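Local coordinates for DUF1896 domain-containing protein (Porphyromonas gingivalis, PDB 2APL), which is of unknown function but folds as an elongated, all-helical protein of the DUF1896 family, at residues A[77-86]-A[130-139]; A[37-48]-A[58-68]. All coordinates share one frame; numbering follows the deposited sequence.

Contact 1. Residues A[77-86]-A[130-139]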
# COMPACT_ATOMS: atom_id res chain seq x y z
N THR A 77 4.53 4.57 4.42
CA THR A 77 5.68 4.63 5.32
C THR A 77 6.47 5.97 5.12
O THR A 77 6.84 6.66 6.10
CB THR A 77 6.61 3.41 5.09
OG1 THR A 77 5.91 2.23 5.40
CG2 THR A 77 7.87 3.46 6.04
N LEU A 78 6.66 6.35 3.86
CA LEU A 78 7.35 7.62 3.54
C LEU A 78 6.54 8.82 4.04
O LEU A 78 7.10 9.74 4.63
CB LEU A 78 7.60 7.73 2.03
CG LEU A 78 8.66 6.75 1.53
CD1 LEU A 78 8.59 6.67 0.02
CD2 LEU A 78 10.07 7.16 1.99
N VAL A 79 5.23 8.77 3.82
CA VAL A 79 4.33 9.87 4.25
C VAL A 79 4.43 10.05 5.76
O VAL A 79 4.56 11.15 6.26
CB VAL A 79 2.85 9.63 3.79
CG1 VAL A 79 1.90 10.50 4.53
CG2 VAL A 79 2.72 9.86 2.30
N SER A 80 4.37 8.94 6.49
CA SER A 80 4.47 8.95 7.96
C SER A 80 5.84 9.46 8.47
O SER A 80 5.91 10.29 9.39
CB SER A 80 4.17 7.54 8.50
OG SER A 80 4.43 7.46 9.90
N VAL A 81 6.91 8.96 7.88
CA VAL A 81 8.24 9.45 8.21
C VAL A 81 8.29 10.96 8.04
O VAL A 81 8.75 11.67 8.94
CB VAL A 81 9.38 8.77 7.44
CG1 VAL A 81 10.73 9.58 7.59
CG2 VAL A 81 9.58 7.40 7.94
N LEU A 82 7.83 11.43 6.88
CA LEU A 82 7.81 12.89 6.57
C LEU A 82 6.93 13.72 7.49
O LEU A 82 7.35 14.84 7.89
CB LEU A 82 7.46 13.16 5.08
CG LEU A 82 8.45 12.63 3.99
CD1 LEU A 82 7.70 12.59 2.65
CD2 LEU A 82 9.73 13.48 3.89
N GLU A 83 5.76 13.19 7.87
CA GLU A 83 4.88 13.85 8.83
C GLU A 83 5.41 13.82 10.25
O GLU A 83 5.29 14.81 10.99
CB GLU A 83 3.48 13.24 8.80
CG GLU A 83 2.81 13.27 7.43
CD GLU A 83 1.39 12.80 7.44
OE1 GLU A 83 0.60 13.39 6.68
OE2 GLU A 83 1.05 11.87 8.22
N ARG A 84 6.00 12.70 10.67
CA ARG A 84 6.43 12.57 12.07
C ARG A 84 7.77 13.22 12.36
O ARG A 84 7.99 13.74 13.46
CB ARG A 84 6.49 11.10 12.49
CG ARG A 84 5.13 10.43 12.79
CD ARG A 84 5.39 8.96 13.02
NE ARG A 84 4.31 8.26 13.71
CZ ARG A 84 4.22 6.94 13.84
NH1 ARG A 84 5.16 6.15 13.31
NH2 ARG A 84 3.18 6.40 14.49
N GLU A 85 8.65 13.20 11.37
CA GLU A 85 10.03 13.54 11.58
C GLU A 85 10.45 14.84 10.89
O GLU A 85 11.46 15.42 11.24
CB GLU A 85 10.95 12.37 11.13
CG GLU A 85 10.54 10.97 11.67
CD GLU A 85 10.48 10.89 13.19
OE1 GLU A 85 11.31 11.52 13.86
OE2 GLU A 85 9.60 10.20 13.74
N PHE A 86 9.70 15.27 9.89
CA PHE A 86 10.12 16.43 9.09
C PHE A 86 9.03 17.51 9.01
O PHE A 86 8.98 18.31 8.07
CB PHE A 86 10.58 15.97 7.70
CG PHE A 86 11.78 15.05 7.75
CD1 PHE A 86 13.06 15.59 7.88
CD2 PHE A 86 11.62 13.66 7.70
CE1 PHE A 86 14.15 14.79 7.98
CE2 PHE A 86 12.74 12.83 7.81
CZ PHE A 86 14.00 13.39 7.92
N LEU A 130 13.92 -0.10 9.58
CA LEU A 130 13.51 0.56 8.35
C LEU A 130 13.22 2.05 8.57
O LEU A 130 13.78 2.90 7.90
CB LEU A 130 12.27 -0.16 7.74
CG LEU A 130 11.73 0.53 6.49
CD1 LEU A 130 12.79 0.63 5.37
CD2 LEU A 130 10.45 -0.18 6.02
N TYR A 131 12.34 2.36 9.52
CA TYR A 131 11.90 3.73 9.78
C TYR A 131 13.05 4.70 10.11
O TYR A 131 13.07 5.86 9.62
CB TYR A 131 10.90 3.71 10.92
CG TYR A 131 10.23 5.03 11.24
CD1 TYR A 131 8.95 5.31 10.77
CD2 TYR A 131 10.87 5.96 12.06
CE1 TYR A 131 8.32 6.53 11.09
CE2 TYR A 131 10.27 7.16 12.36
CZ TYR A 131 9.00 7.44 11.90
OH TYR A 131 8.41 8.64 12.22
N THR A 132 13.97 4.22 10.96
CA THR A 132 15.13 4.98 11.34
C THR A 132 16.01 5.15 10.12
O THR A 132 16.56 6.23 9.88
CB THR A 132 15.89 4.25 12.46
OG1 THR A 132 15.02 4.16 13.60
CG2 THR A 132 17.20 4.94 12.82
N GLU A 133 16.11 4.09 9.31
CA GLU A 133 17.04 4.17 8.18
C GLU A 133 16.49 5.18 7.16
O GLU A 133 17.25 5.98 6.60
CB GLU A 133 17.29 2.78 7.59
CG GLU A 133 18.38 2.71 6.62
CD GLU A 133 18.84 1.28 6.31
OE1 GLU A 133 18.20 0.27 6.76
OE2 GLU A 133 19.88 1.17 5.63
N LEU A 134 15.18 5.12 6.91
CA LEU A 134 14.52 6.10 6.00
C LEU A 134 14.65 7.56 6.48
O LEU A 134 14.93 8.47 5.67
CB LEU A 134 13.03 5.74 5.81
CG LEU A 134 12.73 4.48 4.99
CD1 LEU A 134 11.20 4.12 5.19
CD2 LEU A 134 13.13 4.59 3.48
N THR A 135 14.47 7.78 7.78
CA THR A 135 14.64 9.10 8.40
C THR A 135 16.07 9.63 8.12
O THR A 135 16.24 10.76 7.62
CB THR A 135 14.31 9.04 9.92
OG1 THR A 135 12.97 8.51 10.11
CG2 THR A 135 14.45 10.42 10.58
N GLY A 136 17.08 8.78 8.38
CA GLY A 136 18.47 9.12 8.14
C GLY A 136 18.81 9.45 6.70
O GLY A 136 19.60 10.38 6.43
N THR A 137 18.23 8.70 5.78
CA THR A 137 18.36 8.95 4.37
C THR A 137 17.79 10.32 3.96
O THR A 137 18.43 11.09 3.22
CB THR A 137 17.68 7.81 3.55
OG1 THR A 137 18.35 6.55 3.87
CG2 THR A 137 17.74 8.08 2.04
N ILE A 138 16.58 10.61 4.39
CA ILE A 138 15.99 11.92 4.12
C ILE A 138 16.79 13.08 4.72
O ILE A 138 17.02 14.11 4.06
CB ILE A 138 14.47 11.95 4.50
CG1 ILE A 138 13.74 10.94 3.60
CG2 ILE A 138 13.84 13.38 4.33
CD1 ILE A 138 12.29 10.53 4.18
N VAL A 139 17.26 12.91 5.96
CA VAL A 139 18.21 13.89 6.52
C VAL A 139 19.40 14.11 5.56
O VAL A 139 19.81 15.24 5.33
CB VAL A 139 18.71 13.48 7.94
CG1 VAL A 139 19.87 14.36 8.40
CG2 VAL A 139 17.55 13.58 8.93
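Tyr131 OH reaches across to Glu85 with a very short hydrogen bond to OE2 (2.5 Å). Separately, Tyr131 O accepts from Thr135 OG1 as well as from the helix N-H of Thr135, the two arriving from opposite faces of the carbonyl plane. With CG anti to the backbone N (chi1 -175°), the ring of Tyr131 reaches across to Val81, Arg84 and Glu85. The Glu85 chain, bent at chi2, brings its carboxylate to the ring edge, with the two planes nearly perpendicular (86°). Arg84 runs at about a right angle to the phenol, its aliphatic CB and CD beside Tyr131 OH.

Val81 fills the middle. Its CG2 makes a CH-pi contact with one face of the Tyr131 ring, 3.8 Å from the centroid, while CG1 lies against Thr135 OG1 (3.5 Å) and Ile138 CD1. Val81 is a knob among Tyr131, Leu134, Thr135 and Ile138; Tyr131 in turn sits among Ser80, Val81, Arg84 and Glu85. Just past the helix end, the Phe86 ring takes Ile138 CG2 over one face, 3.7 Å from the centroid, and Val139 CG2 at its edge. At the other end Thr77 CG2 presses tightly on Leu134 CD1 (3.5 Å), with Phe72 and Tyr127 alongside Thr77.

The axes of 77-85 and 130-139 cross at -67°. Their parent helices, 74-85 and 126-143, meet through an apolar centre that helix 106-112 extends by covering Leu134. The chemistry is that of a largely apolar helix crossing with one polar fastening at its margin, where the phenol-carboxylate bond and Val81 CG2 over the ring face together probably fix the direction of the Tyr131 ring.

Contact 2. Residues A[37-48]-A[58-68]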
# COMPACT_ATOMS: atom_id res chain seq x y z
N ARG A 37 -6.99 -9.35 -9.55
CA ARG A 37 -7.22 -9.47 -8.13
C ARG A 37 -8.74 -9.42 -7.74
O ARG A 37 -9.20 -10.20 -6.90
CB ARG A 37 -6.41 -8.40 -7.38
CG ARG A 37 -6.53 -8.44 -5.86
CD ARG A 37 -6.06 -9.81 -5.34
NE ARG A 37 -4.64 -10.08 -5.48
CZ ARG A 37 -3.71 -9.73 -4.59
NH1 ARG A 37 -4.03 -9.01 -3.51
NH2 ARG A 37 -2.46 -10.10 -4.80
N SER A 38 -9.50 -8.56 -8.39
CA SER A 38 -10.95 -8.54 -8.20
C SER A 38 -11.63 -9.90 -8.58
O SER A 38 -12.53 -10.35 -7.86
CB SER A 38 -11.57 -7.36 -8.95
OG SER A 38 -10.99 -6.15 -8.44
N ASP A 39 -11.22 -10.48 -9.72
CA ASP A 39 -11.62 -11.81 -10.15
C ASP A 39 -11.28 -12.89 -9.10
O ASP A 39 -12.14 -13.74 -8.79
CB ASP A 39 -10.91 -12.20 -11.46
CG ASP A 39 -11.54 -11.58 -12.71
OD1 ASP A 39 -12.55 -10.85 -12.56
OD2 ASP A 39 -11.05 -11.84 -13.86
N GLU A 40 -10.06 -12.85 -8.55
CA GLU A 40 -9.70 -13.76 -7.47
C GLU A 40 -10.59 -13.66 -6.23
O GLU A 40 -10.89 -14.70 -5.60
CB GLU A 40 -8.24 -13.59 -6.99
CG GLU A 40 -7.20 -13.82 -8.00
CD GLU A 40 -5.81 -13.49 -7.47
OE1 GLU A 40 -5.49 -13.70 -6.23
OE2 GLU A 40 -5.01 -13.05 -8.33
N ALA A 41 -10.86 -12.42 -5.79
CA ALA A 41 -11.73 -12.21 -4.64
C ALA A 41 -13.16 -12.76 -4.89
O ALA A 41 -13.74 -13.44 -4.03
CB ALA A 41 -11.82 -10.69 -4.28
N LEU A 42 -13.70 -12.47 -6.06
CA LEU A 42 -14.95 -13.08 -6.47
C LEU A 42 -15.00 -14.61 -6.41
O LEU A 42 -15.95 -15.17 -5.87
CB LEU A 42 -15.41 -12.57 -7.83
CG LEU A 42 -16.75 -13.20 -8.24
CD1 LEU A 42 -17.94 -12.55 -7.54
CD2 LEU A 42 -16.86 -13.14 -9.76
N THR A 43 -14.00 -15.29 -6.96
CA THR A 43 -13.90 -16.74 -6.85
C THR A 43 -13.90 -17.20 -5.40
O THR A 43 -14.53 -18.23 -5.09
CB THR A 43 -12.58 -17.24 -7.57
OG1 THR A 43 -12.67 -16.85 -8.95
CG2 THR A 43 -12.38 -18.76 -7.47
N ALA A 44 -13.16 -16.50 -4.53
CA ALA A 44 -13.13 -16.84 -3.10
C ALA A 44 -14.54 -16.70 -2.47
O ALA A 44 -14.98 -17.55 -1.68
CB ALA A 44 -12.12 -15.96 -2.34
N TYR A 45 -15.21 -15.62 -2.82
CA TYR A 45 -16.59 -15.37 -2.38
C TYR A 45 -17.56 -16.48 -2.86
O TYR A 45 -18.26 -17.10 -2.06
CB TYR A 45 -17.07 -14.00 -2.87
CG TYR A 45 -18.53 -13.73 -2.51
CD1 TYR A 45 -18.87 -13.14 -1.31
CD2 TYR A 45 -19.54 -14.13 -3.35
CE1 TYR A 45 -20.24 -12.98 -0.95
CE2 TYR A 45 -20.89 -13.98 -3.00
CZ TYR A 45 -21.21 -13.38 -1.81
OH TYR A 45 -22.55 -13.18 -1.48
N CYS A 46 -17.55 -16.74 -4.16
CA CYS A 46 -18.43 -17.76 -4.74
C CYS A 46 -18.11 -19.17 -4.16
O CYS A 46 -19.03 -19.93 -3.80
CB CYS A 46 -18.33 -17.73 -6.25
SG CYS A 46 -18.93 -16.25 -6.96
N ASP A 47 -16.82 -19.48 -3.98
CA ASP A 47 -16.43 -20.74 -3.33
C ASP A 47 -16.98 -20.85 -1.93
O ASP A 47 -17.53 -21.89 -1.54
CB ASP A 47 -14.89 -20.94 -3.27
CG ASP A 47 -14.27 -21.31 -4.62
OD1 ASP A 47 -15.02 -21.54 -5.60
OD2 ASP A 47 -13.01 -21.35 -4.68
N ALA A 48 -16.79 -19.80 -1.14
CA ALA A 48 -17.25 -19.81 0.25
C ALA A 48 -18.76 -20.04 0.34
O ALA A 48 -19.23 -20.93 1.07
CB ALA A 48 -16.86 -18.53 0.96
N ALA A 58 -18.37 -14.92 3.63
CA ALA A 58 -17.78 -15.06 2.30
C ALA A 58 -17.11 -13.72 1.88
O ALA A 58 -15.97 -13.70 1.35
CB ALA A 58 -18.87 -15.54 1.24
N GLU A 59 -17.80 -12.61 2.14
CA GLU A 59 -17.29 -11.30 1.81
C GLU A 59 -16.02 -10.94 2.60
O GLU A 59 -15.10 -10.29 2.06
CB GLU A 59 -18.36 -10.24 2.05
CG GLU A 59 -18.44 -9.29 0.88
CD GLU A 59 -19.71 -8.44 0.81
OE1 GLU A 59 -20.05 -7.79 1.85
OE2 GLU A 59 -20.33 -8.40 -0.29
N SER A 60 -16.01 -11.33 3.86
CA SER A 60 -14.89 -11.10 4.76
C SER A 60 -13.65 -11.85 4.27
O SER A 60 -12.59 -11.28 4.10
CB SER A 60 -15.26 -11.59 6.16
OG SER A 60 -14.21 -11.37 7.09
N MSE A 61 -13.80 -13.14 4.00
CA MSE A 61 -12.65 -13.87 3.52
C MSE A 61 -12.22 -13.47 2.08
O MSE A 61 -11.05 -13.49 1.78
CB MSE A 61 -12.82 -15.39 3.72
CG MSE A 61 -13.66 -16.07 2.68
SE MSE A 61 -13.94 -17.99 3.25
CE MSE A 61 -15.36 -17.68 4.68
N ALA A 62 -13.17 -13.13 1.20
CA ALA A 62 -12.86 -12.53 -0.11
C ALA A 62 -12.07 -11.19 -0.01
O ALA A 62 -11.20 -10.91 -0.84
CB ALA A 62 -14.11 -12.33 -0.91
N SER A 63 -12.43 -10.36 0.97
CA SER A 63 -11.70 -9.14 1.24
C SER A 63 -10.27 -9.40 1.69
O SER A 63 -9.38 -8.67 1.28
CB SER A 63 -12.46 -8.28 2.24
OG SER A 63 -13.68 -7.90 1.59
N GLU A 64 -10.05 -10.47 2.48
CA GLU A 64 -8.67 -10.84 2.90
C GLU A 64 -7.85 -11.22 1.66
O GLU A 64 -6.67 -10.83 1.55
CB GLU A 64 -8.66 -12.02 3.89
CG GLU A 64 -9.64 -11.83 5.05
CD GLU A 64 -8.99 -11.52 6.37
OE1 GLU A 64 -8.11 -10.61 6.41
OE2 GLU A 64 -9.37 -12.19 7.39
N VAL A 65 -8.51 -11.92 0.71
CA VAL A 65 -7.93 -12.26 -0.61
C VAL A 65 -7.60 -10.99 -1.43
O VAL A 65 -6.49 -10.82 -2.00
CB VAL A 65 -8.89 -13.22 -1.41
CG1 VAL A 65 -8.38 -13.48 -2.83
CG2 VAL A 65 -8.90 -14.64 -0.67
N LEU A 66 -8.58 -10.11 -1.47
CA LEU A 66 -8.42 -8.84 -2.18
C LEU A 66 -7.15 -8.07 -1.76
O LEU A 66 -6.40 -7.57 -2.60
CB LEU A 66 -9.67 -8.00 -1.92
CG LEU A 66 -9.97 -6.86 -2.88
CD1 LEU A 66 -10.38 -7.50 -4.25
CD2 LEU A 66 -11.09 -5.96 -2.30
N TYR A 67 -6.91 -8.01 -0.45
CA TYR A 67 -5.87 -7.19 0.17
C TYR A 67 -4.56 -7.89 0.46
O TYR A 67 -3.58 -7.26 0.90
CB TYR A 67 -6.41 -6.57 1.47
CG TYR A 67 -7.57 -5.59 1.28
CD1 TYR A 67 -7.56 -4.62 0.27
CD2 TYR A 67 -8.68 -5.65 2.13
CE1 TYR A 67 -8.65 -3.72 0.10
CE2 TYR A 67 -9.77 -4.76 1.96
CZ TYR A 67 -9.71 -3.78 0.98
OH TYR A 67 -10.77 -2.90 0.85
N GLN A 68 -4.55 -9.20 0.21
CA GLN A 68 -3.39 -10.05 0.45
C GLN A 68 -2.09 -9.46 -0.15
O GLN A 68 -2.05 -9.15 -1.34
CB GLN A 68 -3.70 -11.41 -0.19
CG GLN A 68 -2.52 -12.09 -0.75
CD GLN A 68 -1.78 -12.67 0.33
OE1 GLN A 68 -2.40 -13.18 1.28
NE2 GLN A 68 -0.42 -12.60 0.28
O HOH W 1 -0.15 -8.93 -3.44
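The Arg37 guanidinium meets the 58-68 segment at its edge. Its NH1 donates to two backbone carbonyls, Leu66 O at 2.9 Å and Gln68 O at 2.9 Å, both with moderately bent N-H geometry. Leu66 O lies in the guanidinium plane, although NH1 stands well above the plane of that carbonyl; at Gln68 O the same nitrogen lies on a lone pair. A water accepts from Arg37 NH2 and donates to Gln68 O, so Gln68 O has both a direct and a bridged link to the arginine. Bends at chi2 and chi3 (59° and 68°) fold the Arg37 chain back to these carbonyls. Glu40 OE1 lies well out of the guanidinium plane, 3.8 Å from Arg37 NE, a long salt bridge of charges alone. The Tyr45 ring is also met at its edge, by Glu59 N, while Ala58 CB approaches obliquely, 3.5 Å from Tyr45 CD1; its hydroxyl bonds to His55.

Ala41 and Ala44 lie between these groups and Ala48 beyond Tyr45; their methyls let the backbones come close. Ala62 CB packs on Ala41 O at 3.3 Å, and Ala41 CB meets Leu66 CD1 at 3.5 Å. Ala44 rests against Val65 and Ala62. Ala48 CB touches Ala58 CB (3.6 Å) and the selenium of selenomethionine Met61. Segments 37-48 and 58-67 run antiparallel, 154° between directions and 8.1 Å between axes, within a hairpin of helices 31-51 and 55-67. Helix 3-23 packs against it through Leu16 on Arg37 and Phe12 on Ala62.

An alanine-rich seam gives the hairpin its closeness, and the positive Arg37 binds Leu66 O in the last turn of helix 55-67 and Gln68 O just past its end, where its charge would probably also suit the helix dipole.

Contacts 2 and 1 come in series along the chain: the hairpin of helices 31-51 and 55-67 is complete before helix 74-85, the next helix, begins contact 1 and waits for helix 126-143 to close it. They share no helix and lie on opposite sides of the chain's centre, about 34 Å apart between centres and about 14 Å between nearest atoms, without touching. Contact 2 joins sequence neighbours, whereas contact 1 brings the last helix back across 43 intervening residues. The two contacts thus lie in separate parts of an elongated helical chain, and each also involves other helices: 3-23 at contact 2, 94-103 and 106-112 at contact 1.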